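Long-range contacts in 16S rRNA methyltransferase (Streptomyces sp. DSM 40477, PDB 3MQ2), which methylates the N1 position of adenine 1408 in 16S rRNA using S-adenosyl-L-methionine, which confers resistance to aminoglycosides such as kanamycin and apramycin: residues R6-K10 with M64-A69; C130-F136 with T213-S217. One frame throughout, in Å; residues are numbered along the deposited sequence.

Contact 1: R6-K10 with M64-A69; sequences RVVGK and MEKISA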
# COMPACT_ATOMS: atom_id res chain seq x y z
N ARG A 6 0.97 -16.12 6.27
CA ARG A 6 0.60 -15.19 7.33
C ARG A 6 1.77 -14.96 8.26
O ARG A 6 2.49 -15.89 8.63
CB ARG A 6 -0.62 -15.68 8.11
CG ARG A 6 -1.03 -14.71 9.22
CD ARG A 6 -2.31 -15.13 9.94
NE ARG A 6 -2.65 -14.12 10.95
CZ ARG A 6 -3.44 -14.34 12.00
NH1 ARG A 6 -4.00 -15.53 12.19
NH2 ARG A 6 -3.66 -13.35 12.86
N VAL A 7 1.97 -13.70 8.63
CA VAL A 7 2.98 -13.34 9.61
C VAL A 7 2.33 -13.00 10.94
O VAL A 7 1.43 -12.16 11.02
CB VAL A 7 3.82 -12.14 9.14
CG1 VAL A 7 4.77 -11.69 10.27
CG2 VAL A 7 4.62 -12.52 7.89
N VAL A 8 2.79 -13.67 12.00
CA VAL A 8 2.38 -13.32 13.37
C VAL A 8 3.61 -13.35 14.27
O VAL A 8 4.13 -14.41 14.59
CB VAL A 8 1.29 -14.25 13.93
CG1 VAL A 8 0.94 -13.85 15.36
CG2 VAL A 8 0.03 -14.22 13.06
N GLY A 9 4.07 -12.17 14.68
CA GLY A 9 5.34 -12.07 15.38
C GLY A 9 6.45 -12.65 14.52
O GLY A 9 6.59 -12.28 13.36
N LYS A 10 7.23 -13.56 15.09
CA LYS A 10 8.31 -14.17 14.32
C LYS A 10 7.86 -15.43 13.58
O LYS A 10 8.66 -16.09 12.92
CB LYS A 10 9.48 -14.52 15.24
CG LYS A 10 10.09 -13.33 15.94
CD LYS A 10 11.29 -13.74 16.78
CE LYS A 10 11.97 -12.53 17.39
NZ LYS A 10 13.11 -12.92 18.27
N MET A 64 7.25 -6.57 10.26
CA MET A 64 5.88 -6.70 10.72
C MET A 64 5.75 -7.45 12.05
O MET A 64 4.64 -7.66 12.54
CB MET A 64 5.05 -7.42 9.64
CG MET A 64 5.01 -6.68 8.29
SD MET A 64 4.06 -7.58 7.03
CE MET A 64 5.27 -8.81 6.50
N GLU A 65 6.87 -7.85 12.64
CA GLU A 65 6.83 -8.72 13.82
C GLU A 65 5.96 -8.19 14.96
O GLU A 65 4.99 -8.84 15.37
CB GLU A 65 8.23 -9.01 14.37
CG GLU A 65 8.18 -9.84 15.65
CD GLU A 65 9.52 -9.93 16.35
OE1 GLU A 65 10.57 -9.83 15.67
OE2 GLU A 65 9.53 -10.10 17.59
N LYS A 66 6.32 -7.02 15.48
CA LYS A 66 5.63 -6.46 16.64
C LYS A 66 4.14 -6.25 16.44
O LYS A 66 3.33 -6.71 17.25
CB LYS A 66 6.28 -5.14 17.07
CG LYS A 66 5.52 -4.42 18.18
CD LYS A 66 5.68 -2.91 18.08
CE LYS A 66 4.69 -2.19 18.98
NZ LYS A 66 3.28 -2.56 18.67
N ILE A 67 3.77 -5.56 15.36
CA ILE A 67 2.37 -5.19 15.18
C ILE A 67 1.49 -6.39 14.82
O ILE A 67 0.35 -6.48 15.25
CB ILE A 67 2.20 -4.04 14.16
CG1 ILE A 67 2.99 -2.82 14.65
CG2 ILE A 67 0.74 -3.66 14.01
CD1 ILE A 67 2.59 -1.53 13.98
N SER A 68 2.05 -7.32 14.05
CA SER A 68 1.29 -8.53 13.68
C SER A 68 1.01 -9.40 14.91
O SER A 68 -0.04 -10.02 15.01
CB SER A 68 2.00 -9.33 12.57
OG SER A 68 3.21 -9.93 13.02
N ALA A 69 1.95 -9.42 15.85
CA ALA A 69 1.76 -10.15 17.10
C ALA A 69 0.65 -9.52 17.93
O ALA A 69 -0.21 -10.20 18.48
CB ALA A 69 3.06 -10.21 17.89
O HOH W 1 -2.02 -10.62 13.03
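The carboxylate of Glu65 lies beside the extended chain of Lys10, whose CE comes to 3.4 Å from Glu65 OE2. Lys10 NZ stays 4.6 Å from Glu65 OE2, too far for a salt bridge, though the opposite charges probably attract weakly. The second flat group, the guanidinium of Arg6, is bridged to the helix by one water, which lies at its edge and in its plane, takes a hydrogen bond from Arg6 NH2 at 3.2 Å and donates one to Ser68 O. Val8 CG2 lies over one guanidinium face, 3.3 Å above the plane and offset toward the rim. The central polar atom, Ser68 OG, placed between its backbone N and carbonyl carbon (chi1 69°), donates to Met64 O at 2.7 Å, from above the carbonyl plane, and accepts a bent bond from Gly9 N (2.9 Å, 141° at the hydrogen). Met64 O also accepts from Ser68 N, so two donors grip it. The chain at Gly9 sits close on the helix, Gly9 CA 3.2 Å from Glu65 O. The Val7 and Met64 side chains cross at about a right angle, Val7 CG2 4.0 Å from Met64 CE. Gly9 and Lys10 form the bend of hairpin 5-14, here seated on the helix that follows strand 52-58. Asp58, assigned to S-adenosyl-L-methionine binding, ends that strand beside Met64, consistent with the strand-helix connection of a Rossmann-like methyltransferase.

Contact 2: C130-F136 with T213-S217; sequences CRPGASF and TGTIS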
# COMPACT_ATOMS: atom_id res chain seq x y z
N CYS A 130 -7.32 -6.75 -7.73
CA CYS A 130 -8.41 -5.82 -7.44
C CYS A 130 -9.59 -6.09 -8.35
O CYS A 130 -9.42 -6.51 -9.49
CB CYS A 130 -7.98 -4.38 -7.68
SG CYS A 130 -6.71 -3.79 -6.56
N ARG A 131 -10.79 -5.81 -7.86
CA ARG A 131 -11.94 -5.81 -8.76
C ARG A 131 -11.91 -4.54 -9.60
O ARG A 131 -11.40 -3.50 -9.16
CB ARG A 131 -13.26 -5.91 -7.99
CG ARG A 131 -13.54 -4.73 -7.07
CD ARG A 131 -15.03 -4.64 -6.71
NE ARG A 131 -15.28 -3.48 -5.85
CZ ARG A 131 -15.14 -3.51 -4.53
NH1 ARG A 131 -14.76 -4.64 -3.94
NH2 ARG A 131 -15.37 -2.42 -3.80
N PRO A 132 -12.47 -4.60 -10.81
CA PRO A 132 -12.67 -3.36 -11.56
C PRO A 132 -13.51 -2.41 -10.70
O PRO A 132 -14.50 -2.85 -10.10
CB PRO A 132 -13.47 -3.82 -12.78
CG PRO A 132 -13.16 -5.28 -12.93
CD PRO A 132 -12.98 -5.78 -11.52
N GLY A 133 -13.12 -1.15 -10.64
CA GLY A 133 -13.82 -0.16 -9.83
C GLY A 133 -13.19 0.05 -8.46
O GLY A 133 -13.59 0.97 -7.73
N ALA A 134 -12.22 -0.79 -8.10
CA ALA A 134 -11.49 -0.62 -6.85
C ALA A 134 -10.85 0.76 -6.80
O ALA A 134 -10.41 1.28 -7.82
CB ALA A 134 -10.39 -1.69 -6.72
N SER A 135 -10.77 1.35 -5.61
CA SER A 135 -10.08 2.62 -5.45
C SER A 135 -8.61 2.37 -5.14
O SER A 135 -8.26 1.33 -4.60
CB SER A 135 -10.70 3.44 -4.32
OG SER A 135 -10.53 2.81 -3.07
N PHE A 136 -7.77 3.34 -5.47
CA PHE A 136 -6.35 3.24 -5.11
C PHE A 136 -5.82 4.56 -4.59
O PHE A 136 -6.31 5.64 -4.95
CB PHE A 136 -5.48 2.74 -6.27
CG PHE A 136 -5.27 3.73 -7.39
CD1 PHE A 136 -4.33 4.74 -7.29
CD2 PHE A 136 -6.00 3.60 -8.57
CE1 PHE A 136 -4.13 5.63 -8.35
CE2 PHE A 136 -5.81 4.48 -9.62
CZ PHE A 136 -4.88 5.49 -9.52
N THR A 213 -4.55 9.35 -6.67
CA THR A 213 -5.72 8.53 -6.39
C THR A 213 -6.54 8.28 -7.65
O THR A 213 -6.45 9.02 -8.63
CB THR A 213 -6.63 9.14 -5.29
OG1 THR A 213 -7.03 10.47 -5.66
CG2 THR A 213 -5.90 9.20 -3.94
N GLY A 214 -7.34 7.23 -7.61
CA GLY A 214 -8.16 6.90 -8.75
C GLY A 214 -8.82 5.55 -8.55
O GLY A 214 -9.02 5.09 -7.42
N THR A 215 -9.14 4.92 -9.67
CA THR A 215 -9.84 3.64 -9.66
C THR A 215 -9.15 2.68 -10.62
O THR A 215 -8.51 3.08 -11.58
CB THR A 215 -11.32 3.79 -10.07
OG1 THR A 215 -11.39 4.33 -11.40
CG2 THR A 215 -12.05 4.74 -9.13
N ILE A 216 -9.29 1.39 -10.33
CA ILE A 216 -8.76 0.36 -11.20
C ILE A 216 -9.77 0.15 -12.33
O ILE A 216 -10.95 -0.11 -12.08
CB ILE A 216 -8.54 -0.96 -10.43
CG1 ILE A 216 -7.56 -0.78 -9.26
CG2 ILE A 216 -8.06 -2.07 -11.37
CD1 ILE A 216 -6.18 -0.21 -9.68
N SER A 217 -9.31 0.27 -13.57
CA SER A 217 -10.20 0.24 -14.72
C SER A 217 -9.46 -0.44 -15.87
O SER A 217 -8.88 0.23 -16.72
CB SER A 217 -10.58 1.67 -15.11
OG SER A 217 -11.63 1.67 -16.07
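Phe136 CG stands between its own backbone N and carbonyl carbon (chi1 72°), and this torsion swings the ring across to the neighbouring strand, where it lies flat against Gly214. Gly214 N sits 3.5 Å above the ring plane, over its centre, and Gly214 CA makes a CH-pi contact 3.9 Å from the Phe136 ring centroid, 27° off the normal. Lacking a side chain, Gly214 lets the ring come this close, the cross-strand pairing known as aromatic rescue of glycine. Ile216 turns CG1 beside its backbone N (chi1 -59°), which carries that atom to 3.9 Å from Ala134 CB and 4.0 Å from Cys130 CB, while its CD1 approaches Phe136 CD2 obliquely.

The backbones pair antiparallel. Phe136 and Gly214 form a hydrogen-bonded pair: Phe136 N donates to Gly214 O at 2.9 Å, and Gly214 N returns a longer bond of 3.3 Å to Phe136 O. Ser135 and Thr215 are the adjoining non-hydrogen-bonded pair, their side chains on the other face from Phe136. Ile216 N then donates to Ala134 O at 2.8 Å, and the type II turn from Arg131 to Ala134 sends Gly133 N to Ile216 O, also at 2.8 Å.

Beyond the pair, Trp176 and Leu178 of strand 176-184 touch the Phe136 ring, and Arg131 forms a salt bridge with Asp29. Main-chain bonds alone hold the pairing in register, independent of polar side chains; Ala134, Phe136 and Ile216, with Cys130 from before the turn, add apolar contacts, and the ring's seat depends on the bare backbone of Gly214.

Contact 1 closes before contact 2 opens along the chain, and the two lie on opposite sides of its centre, about 28 Å apart between centres and about 18 Å between nearest atoms. Contact 2 is built into the seven-stranded mixed sheet, where strand 209-216 runs antiparallel between strands 134-141 and 176-184. Contact 1 flanks the far end: Val7 is hydrogen-bonded through its backbone to Tyr85 of the outermost strand 83-87. The strand order 3-2-1-4-5-7-6 is that of class I methyltransferases. The contacts thus join elements toward opposite ends of one Rossmann-like sheet, with S-adenosyl-L-homocysteine nearer contact 1, about 8 Å from the Met64 side chain and about 14 Å from that of Phe136.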